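Local coordinates for hypothetical protein aq_1447 (Aquifex aeolicus, PDB 1YVU) that acts as a DNA-guided endonuclease, using short single-stranded DNA guides to bind complementary RNA and cleave it with the help of divalent metal ions, at residues Tyr10-Pro16 with Tyr301-Ile305; Pro49-Glu54 with Arg95-Leu100; Val354-Ser360 with Ile389-Ile395. One frame throughout, in Å; residues are numbered along the deposited sequence.

Interactions 1 and 2 adjoin, their centres about 14 Å apart, and share helix 94-107: interaction 2 sets that helix against strand 50-53, while in interaction 1 Tyr-14 and Trp-303 both rest on Leu-100 of the same helix. Interaction 3 lies in the Mid domain on the opposite side of the chain's centre, its own centre about 64 Å from that of interaction 1 and 61 Å from that of interaction 2. Interaction 2 is the buried contact, yet the richest in charge, with arginine and glutamate side chains bonded to backbone and, more loosely, paired with each other. Interactions 1 and 3 are partly buried edge-strand pairings, antiparallel and parallel respectively; the first adds an aromatic stack, the second mainly aliphatic packing.

Interaction 1: Tyr10-Pro16 with Tyr301-Ile305; sequences YRIEYRP and YGWYI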
loop_
_atom_site.group_PDB
_atom_site.type_symbol
_atom_site.label_atom_id
_atom_site.label_comp_id
_atom_site.label_asym_id
_atom_site.label_seq_id
_atom_site.Cartn_x
_atom_site.Cartn_y
_atom_site.Cartn_z
ATOM N N TYR A 10 -6.656 6.102 -20.612
ATOM C CA TYR A 10 -7.145 6.245 -21.975
ATOM C C TYR A 10 -8.655 6.416 -21.966
ATOM O O TYR A 10 -9.350 5.583 -21.364
ATOM C CB TYR A 10 -6.861 4.967 -22.760
ATOM C CG TYR A 10 -5.439 4.507 -22.754
ATOM C CD1 TYR A 10 -4.956 3.647 -21.736
ATOM C CD2 TYR A 10 -4.544 4.968 -23.732
ATOM C CE1 TYR A 10 -3.577 3.275 -21.692
ATOM C CE2 TYR A 10 -3.185 4.598 -23.714
ATOM C CZ TYR A 10 -2.700 3.764 -22.686
ATOM O OH TYR A 10 -1.352 3.494 -22.623
ATOM N N ARG A 11 -9.164 7.406 -22.725
ATOM C CA ARG A 11 -10.609 7.675 -22.825
ATOM C C ARG A 11 -11.286 6.460 -23.373
ATOM O O ARG A 11 -10.875 5.934 -24.384
ATOM C CB ARG A 11 -10.942 8.869 -23.720
ATOM C CG ARG A 11 -10.598 10.182 -23.082
ATOM C CD ARG A 11 -11.210 11.410 -23.754
ATOM N NE ARG A 11 -10.955 12.611 -22.940
ATOM C CZ ARG A 11 -10.954 13.870 -23.384
ATOM N NH1 ARG A 11 -11.204 14.137 -24.662
ATOM N NH2 ARG A 11 -10.677 14.865 -22.541
ATOM N N ILE A 12 -12.189 5.918 -22.571
ATOM C CA ILE A 12 -12.961 4.752 -22.938
ATOM C C ILE A 12 -14.415 5.180 -23.202
ATOM O O ILE A 12 -14.942 6.105 -22.575
ATOM C CB ILE A 12 -12.802 3.588 -21.883
ATOM C CG1 ILE A 12 -13.528 2.340 -22.350
ATOM C CG2 ILE A 12 -13.270 3.994 -20.488
ATOM C CD1 ILE A 12 -13.153 1.137 -21.591
ATOM N N GLU A 13 -15.032 4.540 -24.182
ATOM C CA GLU A 13 -16.393 4.854 -24.571
ATOM C C GLU A 13 -17.164 3.605 -24.962
ATOM O O GLU A 13 -16.578 2.631 -25.443
ATOM C CB GLU A 13 -16.372 5.847 -25.741
ATOM C CG GLU A 13 -16.475 7.303 -25.314
ATOM C CD GLU A 13 -15.674 8.263 -26.174
ATOM O OE1 GLU A 13 -15.544 8.064 -27.397
ATOM O OE2 GLU A 13 -15.183 9.256 -25.609
ATOM N N TYR A 14 -18.465 3.620 -24.672
ATOM C CA TYR A 14 -19.373 2.524 -25.005
ATOM C C TYR A 14 -20.637 3.064 -25.725
ATOM O O TYR A 14 -21.434 3.824 -25.153
ATOM C CB TYR A 14 -19.745 1.719 -23.754
ATOM C CG TYR A 14 -20.506 0.438 -24.036
ATOM C CD1 TYR A 14 -20.068 -0.467 -25.021
ATOM C CD2 TYR A 14 -21.670 0.123 -23.321
ATOM C CE1 TYR A 14 -20.768 -1.653 -25.296
ATOM C CE2 TYR A 14 -22.388 -1.070 -23.585
ATOM C CZ TYR A 14 -21.934 -1.954 -24.581
ATOM O OH TYR A 14 -22.676 -3.080 -24.924
ATOM N N ARG A 15 -20.778 2.678 -26.994
ATOM C CA ARG A 15 -21.904 3.062 -27.857
ATOM C C ARG A 15 -22.401 1.757 -28.556
ATOM O O ARG A 15 -22.217 1.608 -29.773
ATOM C CB ARG A 15 -21.438 4.072 -28.934
ATOM C CG ARG A 15 -20.697 5.308 -28.443
ATOM C CD ARG A 15 -20.278 6.192 -29.628
ATOM N NE ARG A 15 -19.066 7.015 -29.443
ATOM C CZ ARG A 15 -18.918 7.999 -28.558
ATOM N NH1 ARG A 15 -19.884 8.308 -27.704
ATOM N NH2 ARG A 15 -17.840 8.766 -28.608
ATOM N N PRO A 16 -23.075 0.836 -27.815
ATOM C CA PRO A 16 -23.561 -0.437 -28.397
ATOM C C PRO A 16 -24.538 -0.424 -29.581
ATOM O O PRO A 16 -25.347 0.511 -29.747
ATOM C CB PRO A 16 -24.121 -1.183 -27.188
ATOM C CG PRO A 16 -24.632 -0.115 -26.319
ATOM C CD PRO A 16 -23.601 0.996 -26.441
ATOM N N TYR A 301 -18.502 -4.949 -30.294
ATOM C CA TYR A 301 -19.413 -4.990 -29.152
ATOM C C TYR A 301 -19.817 -3.598 -28.709
ATOM O O TYR A 301 -20.668 -3.428 -27.830
ATOM C CB TYR A 301 -18.784 -5.824 -28.036
ATOM C CG TYR A 301 -18.593 -7.266 -28.478
ATOM C CD1 TYR A 301 -17.436 -7.664 -29.175
ATOM C CD2 TYR A 301 -19.626 -8.224 -28.309
ATOM C CE1 TYR A 301 -17.310 -8.979 -29.712
ATOM C CE2 TYR A 301 -19.507 -9.552 -28.844
ATOM C CZ TYR A 301 -18.351 -9.910 -29.550
ATOM O OH TYR A 301 -18.267 -11.147 -30.150
ATOM N N GLY A 302 -19.251 -2.618 -29.414
ATOM C CA GLY A 302 -19.522 -1.207 -29.181
ATOM C C GLY A 302 -18.533 -0.429 -28.331
ATOM O O GLY A 302 -18.830 0.701 -27.937
ATOM N N TRP A 303 -17.351 -0.997 -28.084
ATOM C CA TRP A 303 -16.327 -0.358 -27.254
ATOM C C TRP A 303 -15.200 0.369 -27.975
ATOM O O TRP A 303 -14.584 -0.172 -28.894
ATOM C CB TRP A 303 -15.673 -1.383 -26.331
ATOM C CG TRP A 303 -16.523 -1.893 -25.251
ATOM C CD1 TRP A 303 -17.250 -3.031 -25.276
ATOM C CD2 TRP A 303 -16.728 -1.303 -23.943
ATOM N NE1 TRP A 303 -17.894 -3.209 -24.072
ATOM C CE2 TRP A 303 -17.592 -2.173 -23.232
ATOM C CE3 TRP A 303 -16.253 -0.129 -23.305
ATOM C CZ2 TRP A 303 -18.018 -1.908 -21.907
ATOM C CZ3 TRP A 303 -16.688 0.146 -21.963
ATOM C CH2 TRP A 303 -17.564 -0.759 -21.292
ATOM N N TYR A 304 -14.889 1.567 -27.484
ATOM C CA TYR A 304 -13.803 2.376 -28.010
ATOM C C TYR A 304 -12.891 2.685 -26.848
ATOM O O TYR A 304 -13.354 2.919 -25.731
ATOM C CB TYR A 304 -14.300 3.698 -28.570
ATOM C CG TYR A 304 -13.197 4.577 -29.115
ATOM C CD1 TYR A 304 -12.597 4.271 -30.352
ATOM C CD2 TYR A 304 -12.775 5.746 -28.425
ATOM C CE1 TYR A 304 -11.607 5.098 -30.914
ATOM C CE2 TYR A 304 -11.766 6.598 -28.978
ATOM C CZ TYR A 304 -11.193 6.256 -30.230
ATOM O OH TYR A 304 -10.220 7.042 -30.812
ATOM N N ILE A 305 -11.593 2.654 -27.136
ATOM C CA ILE A 305 -10.545 2.962 -26.186
ATOM C C ILE A 305 -9.580 3.838 -26.983
ATOM O O ILE A 305 -9.162 3.475 -28.096
ATOM C CB ILE A 305 -9.798 1.679 -25.648
ATOM C CG1 ILE A 305 -10.785 0.664 -25.016
ATOM C CG2 ILE A 305 -8.769 2.092 -24.562
ATOM C CD1 ILE A 305 -10.180 -0.652 -24.573
#
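With CG turned opposite the backbone N in Tyr-14 (chi1 -171°) and opposite the carbonyl carbon in Trp-303 (chi1 -70°), the two aromatic side chains rise from neighbouring strands on one face of the sheet and overlap. The strands form an antiparallel ladder: 303-305, from linker L2, is the outermost strand of a five-stranded antiparallel sheet and lies beside 9-14 of the N-terminal domain. Tyr-14 with Trp-303 and Ile-12 with Ile-305 are non-hydrogen-bonded pairs. Between them, Glu-13 and Tyr-304 make the hydrogen-bonded pair, Glu-13 N to Tyr-304 O at 2.8 Å and Tyr-304 N to Glu-13 O at 2.9 Å. Beyond the ladder, Arg-15 N donates to Gly-302 O at 2.9 Å.

The aromatic pair is an offset stack: the Tyr-14 ring and the five-membered ring of Trp-303 have centroids 4.3 Å apart and planes inclined by 24°. Tyr-14 CB adds a CH-pi contact over the six-membered ring of Trp-303, 4.0 Å from its centroid. Pro-16 CD sits over the opposite face of the tyrosine, which is thus sandwiched between proline and indole. Further along the same side, Ile-12 CD1 reaches Trp-303 CZ3 at 3.7 Å. Helix 94-107 covers this face, where Phe-101 and Phe-104 meet the tryptophan edge-to-face.

On the other face Glu-13 and Tyr-304 lie alongside each other, and the carboxylate is held by a salt bridge to Arg-15. Gly-302 follows helix 280-299 and closes it in a Schellman motif; its backbone has positive phi, and a CB there would run into Pro-16 CA. Just before it, Tyr-301 O lies at the edge of the Tyr-14 ring, near its plane, 3.1 Å from CE1.

Interaction 2: Pro49-Glu54 with Arg95-Leu100; sequences PTFRRE and RECQEL
Pro-49 meets Leu-100 first, its CB 3.9 Å from Leu-100 CD1, where strand 50-53 begins its course along helix 94-107. Thr-50 turns its side chain away from the helix, yet its backbone N is bonded to Asp-103 one turn further on. Phe-51 faces the helix and is flanked by two of its side chains. Leu-100 CD1 lies at the ring edge, in plane and 3.7 Å from Phe-51 CD2, whereas the carboxylate of Glu-96 approaches obliquely near CD1 and CE1.

At Arg-52 the contact becomes polar and engages the backbone at both ends of the residue. Arg-52 N donates to Glu-99 OE1 at 2.8 Å, meeting that oxygen nearly along its C-O axis. Arg-52 O is gripped end-on by Arg-95, whose chain bends at chi3 (49°) to present both terminal nitrogens in the guanidinium plane. NH2 stands 2.9 Å from Arg-52 O; the modelled 2.5 Å from NH1 to the same oxygen is too short to be taken literally. The Arg-52 guanidinium then folds flat over one face of Arg-95, centres 3.5 Å apart and planes at 12°. Glu-99 OE2, weakly bonded to Arg-95 NH1, probably offsets part of this concentrated positive charge.

Arg-53 points its CB away, but its NE forms a long salt bridge with Glu-96 OE1 (3.7 Å), and its guanidinium also makes a cation-pi contact with Trp-58. A long, charge-only approach of Arg-95 to Glu-96 joins that pair to Arg-95 and Glu-99 in a loose salt-bridge network. With the short axes 6.7 Å apart and nearly antiparallel at 159°, strand 50-53 of a two-stranded antiparallel hairpin (with 56-59) packs along helix 94-107 of the N-terminal domain.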
loop_
_atom_site.group_PDB
_atom_site.type_symbol
_atom_site.label_atom_id
_atom_site.label_comp_id
_atom_site.label_asym_id
_atom_site.label_seq_id
_atom_site.Cartn_x
_atom_site.Cartn_y
_atom_site.Cartn_z
ATOM N N PRO A 49 -22.526 -10.086 -20.205
ATOM C CA PRO A 49 -21.955 -9.017 -19.380
ATOM C C PRO A 49 -23.009 -8.290 -18.532
ATOM O O PRO A 49 -24.093 -7.965 -19.021
ATOM C CB PRO A 49 -21.334 -8.117 -20.431
ATOM C CG PRO A 49 -20.692 -9.107 -21.307
ATOM C CD PRO A 49 -21.757 -10.180 -21.468
ATOM N N THR A 50 -22.678 -8.027 -17.278
ATOM C CA THR A 50 -23.627 -7.433 -16.371
ATOM C C THR A 50 -23.092 -6.263 -15.591
ATOM O O THR A 50 -21.905 -6.169 -15.334
ATOM C CB THR A 50 -24.105 -8.543 -15.350
ATOM O OG1 THR A 50 -24.652 -9.652 -16.069
ATOM C CG2 THR A 50 -25.149 -8.045 -14.343
ATOM N N PHE A 51 -23.982 -5.333 -15.281
ATOM C CA PHE A 51 -23.648 -4.209 -14.425
ATOM C C PHE A 51 -24.767 -4.012 -13.399
ATOM O O PHE A 51 -25.911 -4.422 -13.627
ATOM C CB PHE A 51 -23.243 -2.922 -15.195
ATOM C CG PHE A 51 -24.380 -2.166 -15.844
ATOM C CD1 PHE A 51 -25.142 -1.232 -15.110
ATOM C CD2 PHE A 51 -24.640 -2.320 -17.210
ATOM C CE1 PHE A 51 -26.143 -0.458 -15.717
ATOM C CE2 PHE A 51 -25.643 -1.548 -17.844
ATOM C CZ PHE A 51 -26.398 -0.611 -17.092
ATOM N N ARG A 52 -24.418 -3.370 -12.288
ATOM C CA ARG A 52 -25.341 -3.109 -11.194
ATOM C C ARG A 52 -25.770 -1.633 -11.131
ATOM O O ARG A 52 -24.967 -0.764 -10.801
ATOM C CB ARG A 52 -24.674 -3.534 -9.875
ATOM C CG ARG A 52 -25.599 -3.769 -8.680
ATOM C CD ARG A 52 -24.855 -3.548 -7.375
ATOM N NE ARG A 52 -24.917 -2.145 -6.982
ATOM C CZ ARG A 52 -23.891 -1.419 -6.548
ATOM N NH1 ARG A 52 -22.682 -1.952 -6.437
ATOM N NH2 ARG A 52 -24.070 -0.132 -6.265
ATOM N N ARG A 53 -27.039 -1.371 -11.459
ATOM C CA ARG A 53 -27.633 -0.029 -11.407
ATOM C C ARG A 53 -28.496 -0.058 -10.150
ATOM O O ARG A 53 -29.620 -0.560 -10.173
ATOM C CB ARG A 53 -28.492 0.232 -12.656
ATOM C CG ARG A 53 -28.426 1.664 -13.209
ATOM C CD ARG A 53 -29.135 1.829 -14.571
ATOM N NE ARG A 53 -28.219 2.185 -15.665
ATOM C CZ ARG A 53 -28.592 2.655 -16.855
ATOM N NH1 ARG A 53 -29.871 2.841 -17.155
ATOM N NH2 ARG A 53 -27.674 2.962 -17.751
ATOM N N GLU A 54 -27.916 0.409 -9.042
ATOM C CA GLU A 54 -28.541 0.434 -7.707
ATOM C C GLU A 54 -29.061 -0.952 -7.252
ATOM O O GLU A 54 -28.288 -1.738 -6.701
ATOM C CB GLU A 54 -29.624 1.537 -7.571
ATOM C CG GLU A 54 -29.167 3.018 -7.804
ATOM C CD GLU A 54 -28.390 3.678 -6.647
ATOM O OE1 GLU A 54 -28.564 3.294 -5.469
ATOM O OE2 GLU A 54 -27.615 4.622 -6.928
ATOM N N ARG A 95 -18.156 2.760 -12.046
ATOM C CA ARG A 95 -18.307 1.422 -11.490
ATOM C C ARG A 95 -19.025 0.526 -12.477
ATOM O O ARG A 95 -18.515 -0.542 -12.810
ATOM C CB ARG A 95 -19.068 1.448 -10.152
ATOM C CG ARG A 95 -19.375 0.034 -9.561
ATOM C CD ARG A 95 -20.277 0.042 -8.336
ATOM N NE ARG A 95 -21.489 0.850 -8.513
ATOM C CZ ARG A 95 -22.593 0.467 -9.155
ATOM N NH1 ARG A 95 -22.680 -0.728 -9.709
ATOM N NH2 ARG A 95 -23.643 1.268 -9.200
ATOM N N GLU A 96 -20.154 1.008 -13.004
ATOM C CA GLU A 96 -20.957 0.259 -13.975
ATOM C C GLU A 96 -20.170 -0.023 -15.236
ATOM O O GLU A 96 -20.156 -1.170 -15.712
ATOM C CB GLU A 96 -22.224 1.015 -14.332
ATOM C CG GLU A 96 -23.122 1.286 -13.152
ATOM C CD GLU A 96 -24.345 2.103 -13.512
ATOM O OE1 GLU A 96 -24.609 2.296 -14.722
ATOM O OE2 GLU A 96 -25.043 2.554 -12.569
ATOM N N CYS A 97 -19.410 0.986 -15.681
ATOM C CA CYS A 97 -18.571 0.886 -16.878
ATOM C C CYS A 97 -17.526 -0.220 -16.724
ATOM O O CYS A 97 -17.367 -1.076 -17.607
ATOM C CB CYS A 97 -17.934 2.245 -17.177
ATOM S SG CYS A 97 -16.859 2.231 -18.595
ATOM N N GLN A 98 -16.900 -0.240 -15.551
ATOM C CA GLN A 98 -15.904 -1.240 -15.211
ATOM C C GLN A 98 -16.504 -2.647 -15.145
ATOM O O GLN A 98 -16.042 -3.556 -15.834
ATOM C CB GLN A 98 -15.322 -0.864 -13.885
ATOM C CG GLN A 98 -14.193 -1.708 -13.421
ATOM C CD GLN A 98 -14.025 -1.471 -11.967
ATOM O OE1 GLN A 98 -14.634 -2.200 -11.137
ATOM N NE2 GLN A 98 -13.345 -0.357 -11.623
ATOM N N GLU A 99 -17.592 -2.770 -14.388
ATOM C CA GLU A 99 -18.299 -4.024 -14.195
ATOM C C GLU A 99 -18.612 -4.648 -15.522
ATOM O O GLU A 99 -18.153 -5.766 -15.791
ATOM C CB GLU A 99 -19.575 -3.829 -13.414
ATOM C CG GLU A 99 -19.313 -3.370 -12.023
ATOM C CD GLU A 99 -20.548 -3.348 -11.171
ATOM O OE1 GLU A 99 -21.659 -3.547 -11.699
ATOM O OE2 GLU A 99 -20.416 -3.175 -9.942
ATOM N N LEU A 100 -19.201 -3.844 -16.415
ATOM C CA LEU A 100 -19.559 -4.316 -17.753
ATOM C C LEU A 100 -18.300 -4.576 -18.621
ATOM O O LEU A 100 -18.144 -5.678 -19.141
ATOM C CB LEU A 100 -20.527 -3.331 -18.427
ATOM C CG LEU A 100 -21.259 -3.926 -19.637
ATOM C CD1 LEU A 100 -22.498 -4.607 -19.146
ATOM C CD2 LEU A 100 -21.600 -2.874 -20.711
#

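Interaction 3: Val354-Ser360 with Ile389-Ile395; sequences VEIISVS and IKGKSLI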
loop_
_atom_site.group_PDB
_atom_site.type_symbol
_atom_site.label_atom_id
_atom_site.label_comp_id
_atom_site.label_asym_id
_atom_site.label_seq_id
_atom_site.Cartn_x
_atom_site.Cartn_y
_atom_site.Cartn_z
ATOM N N VAL A 354 24.116 7.621 23.829
ATOM C CA VAL A 354 24.190 6.743 22.653
ATOM C C VAL A 354 24.882 5.403 22.903
ATOM O O VAL A 354 25.855 5.353 23.647
ATOM C CB VAL A 354 24.989 7.477 21.506
ATOM C CG1 VAL A 354 25.089 6.638 20.234
ATOM C CG2 VAL A 354 24.334 8.799 21.177
ATOM N N GLU A 355 24.342 4.330 22.324
ATOM C CA GLU A 355 24.966 2.994 22.357
ATOM C C GLU A 355 25.494 2.754 20.917
ATOM O O GLU A 355 24.907 3.254 19.944
ATOM C CB GLU A 355 23.962 1.889 22.729
ATOM C CG GLU A 355 23.980 1.442 24.217
ATOM C CD GLU A 355 24.578 0.060 24.472
ATOM O OE1 GLU A 355 24.205 -0.921 23.790
ATOM O OE2 GLU A 355 25.409 -0.051 25.393
ATOM N N ILE A 356 26.627 2.067 20.775
ATOM C CA ILE A 356 27.203 1.792 19.453
ATOM C C ILE A 356 27.379 0.314 19.221
ATOM O O ILE A 356 27.537 -0.449 20.189
ATOM C CB ILE A 356 28.587 2.492 19.274
ATOM C CG1 ILE A 356 28.412 3.999 19.264
ATOM C CG2 ILE A 356 29.230 2.132 17.966
ATOM C CD1 ILE A 356 29.539 4.699 19.847
ATOM N N ILE A 357 27.269 -0.104 17.957
ATOM C CA ILE A 357 27.459 -1.507 17.595
ATOM C C ILE A 357 28.232 -1.614 16.308
ATOM O O ILE A 357 27.939 -0.913 15.353
ATOM C CB ILE A 357 26.111 -2.353 17.396
ATOM C CG1 ILE A 357 25.302 -2.425 18.670
ATOM C CG2 ILE A 357 26.375 -3.828 16.937
ATOM C CD1 ILE A 357 24.316 -1.376 18.717
ATOM N N SER A 358 29.187 -2.534 16.279
ATOM C CA SER A 358 29.942 -2.768 15.086
ATOM C C SER A 358 29.950 -4.235 14.812
ATOM O O SER A 358 30.082 -5.061 15.696
ATOM C CB SER A 358 31.354 -2.263 15.207
ATOM O OG SER A 358 31.923 -2.889 16.324
ATOM N N VAL A 359 29.725 -4.500 13.548
ATOM C CA VAL A 359 29.668 -5.803 12.946
ATOM C C VAL A 359 30.910 -5.764 12.052
ATOM O O VAL A 359 30.960 -5.026 11.047
ATOM C CB VAL A 359 28.367 -5.855 12.183
ATOM C CG1 VAL A 359 28.441 -6.721 10.949
ATOM C CG2 VAL A 359 27.264 -6.241 13.131
ATOM N N SER A 360 31.919 -6.534 12.449
ATOM C CA SER A 360 33.187 -6.530 11.729
ATOM C C SER A 360 33.659 -7.901 11.271
ATOM O O SER A 360 33.064 -8.924 11.622
ATOM C CB SER A 360 34.282 -5.891 12.598
ATOM O OG SER A 360 33.752 -5.057 13.624
ATOM N N ILE A 389 28.823 8.722 24.790
ATOM C CA ILE A 389 28.787 7.265 24.597
ATOM C C ILE A 389 28.572 6.513 25.911
ATOM O O ILE A 389 29.317 6.672 26.885
ATOM C CB ILE A 389 30.064 6.740 23.861
ATOM C CG1 ILE A 389 30.272 7.522 22.555
ATOM C CG2 ILE A 389 29.891 5.249 23.507
ATOM C CD1 ILE A 389 31.693 7.506 22.029
ATOM N N LYS A 390 27.470 5.771 25.935
ATOM C CA LYS A 390 27.118 4.972 27.079
ATOM C C LYS A 390 27.814 3.627 26.928
ATOM O O LYS A 390 28.526 3.230 27.848
ATOM C CB LYS A 390 25.599 4.797 27.213
ATOM C CG LYS A 390 25.090 5.092 28.636
ATOM C CD LYS A 390 23.619 4.717 28.890
ATOM C CE LYS A 390 23.159 5.221 30.279
ATOM N NZ LYS A 390 21.767 4.802 30.647
ATOM N N GLY A 391 27.740 2.999 25.744
ATOM C CA GLY A 391 28.375 1.694 25.602
ATOM C C GLY A 391 28.648 1.067 24.254
ATOM O O GLY A 391 27.733 0.666 23.537
ATOM N N LYS A 392 29.930 0.853 23.976
ATOM C CA LYS A 392 30.349 0.234 22.720
ATOM C C LYS A 392 30.220 -1.281 22.774
ATOM O O LYS A 392 30.797 -1.941 23.653
ATOM C CB LYS A 392 31.794 0.633 22.352
ATOM C CG LYS A 392 31.973 2.140 22.162
ATOM C CD LYS A 392 33.370 2.550 21.718
ATOM C CE LYS A 392 33.513 4.067 21.562
ATOM N NZ LYS A 392 34.818 4.507 20.982
ATOM N N SER A 393 29.397 -1.807 21.873
ATOM C CA SER A 393 29.204 -3.243 21.770
ATOM C C SER A 393 29.842 -3.685 20.449
ATOM O O SER A 393 29.311 -3.401 19.389
ATOM C CB SER A 393 27.704 -3.610 21.788
ATOM O OG SER A 393 26.952 -2.859 22.741
ATOM N N LEU A 394 31.016 -4.305 20.506
ATOM C CA LEU A 394 31.677 -4.785 19.295
ATOM C C LEU A 394 31.402 -6.284 19.110
ATOM O O LEU A 394 31.634 -7.088 20.022
ATOM C CB LEU A 394 33.177 -4.442 19.314
ATOM C CG LEU A 394 34.186 -5.230 18.461
ATOM C CD1 LEU A 394 33.850 -5.237 16.942
ATOM C CD2 LEU A 394 35.584 -4.672 18.759
ATOM N N ILE A 395 30.923 -6.620 17.905
ATOM C CA ILE A 395 30.536 -7.973 17.497
ATOM C C ILE A 395 31.390 -8.420 16.340
ATOM O O ILE A 395 31.553 -7.691 15.366
ATOM C CB ILE A 395 29.020 -8.033 17.057
ATOM C CG1 ILE A 395 28.101 -7.783 18.257
ATOM C CG2 ILE A 395 28.667 -9.410 16.518
ATOM C CD1 ILE A 395 26.704 -7.435 17.905
#
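The parallel sheet of the Mid domain contains this contact, between its outermost strand 386-396 and the adjacent strand 351-360; helix 368-381 links the two in a beta-alpha-beta crossover. Their short axes diverge by only 10°. Val-354 pairs with Ile-389 and Ile-356 with Lys-392, so the edge strand holds one extra residue over this span, a beta bulge around Lys-390. Lys-390 N still donates to Val-354 O at 2.8 Å. Ile-356 then bonds on both sides, accepting from Ser-393 N at 2.9 Å and donating to Gly-391 O at 3.3 Å; in the latter the donor stands 50° out of the carbonyl plane. Ser-358 repeats the pattern, donating to Ser-393 O and accepting from Ile-395 N at 2.8 Å, the latter nearly in line with its carbonyl.

On one face, Ile-356 has CG1 opposite its carbonyl carbon (chi1 -66°), and the further turn at chi2 brings CD1 to Ile-389 CG2 at 3.7 Å; Leu-373 and Ile-377 of helix 368-381 cover these isoleucines. On the other, Ile-357 and Ile-395 lie side by side, CG2 of the first 3.7 Å from CD1 of the second, and helix 402-411 packs on Ile-395.

That second face also holds the carboxylate of Glu-355, a buried residue whose chain bends at chi2 over Gly-391. A salt bridge joins its OE2 to Lys-415. An alanine here would remove the carboxylate and is likely to leave Lys-415 without that mate and open a gap above Gly-391. The chemistry is therefore divided: backbone bonds and aliphatic contacts bind the strands to each other, whereas the charge of the buried glutamate is probably balanced by the lysine, from beyond the two strands.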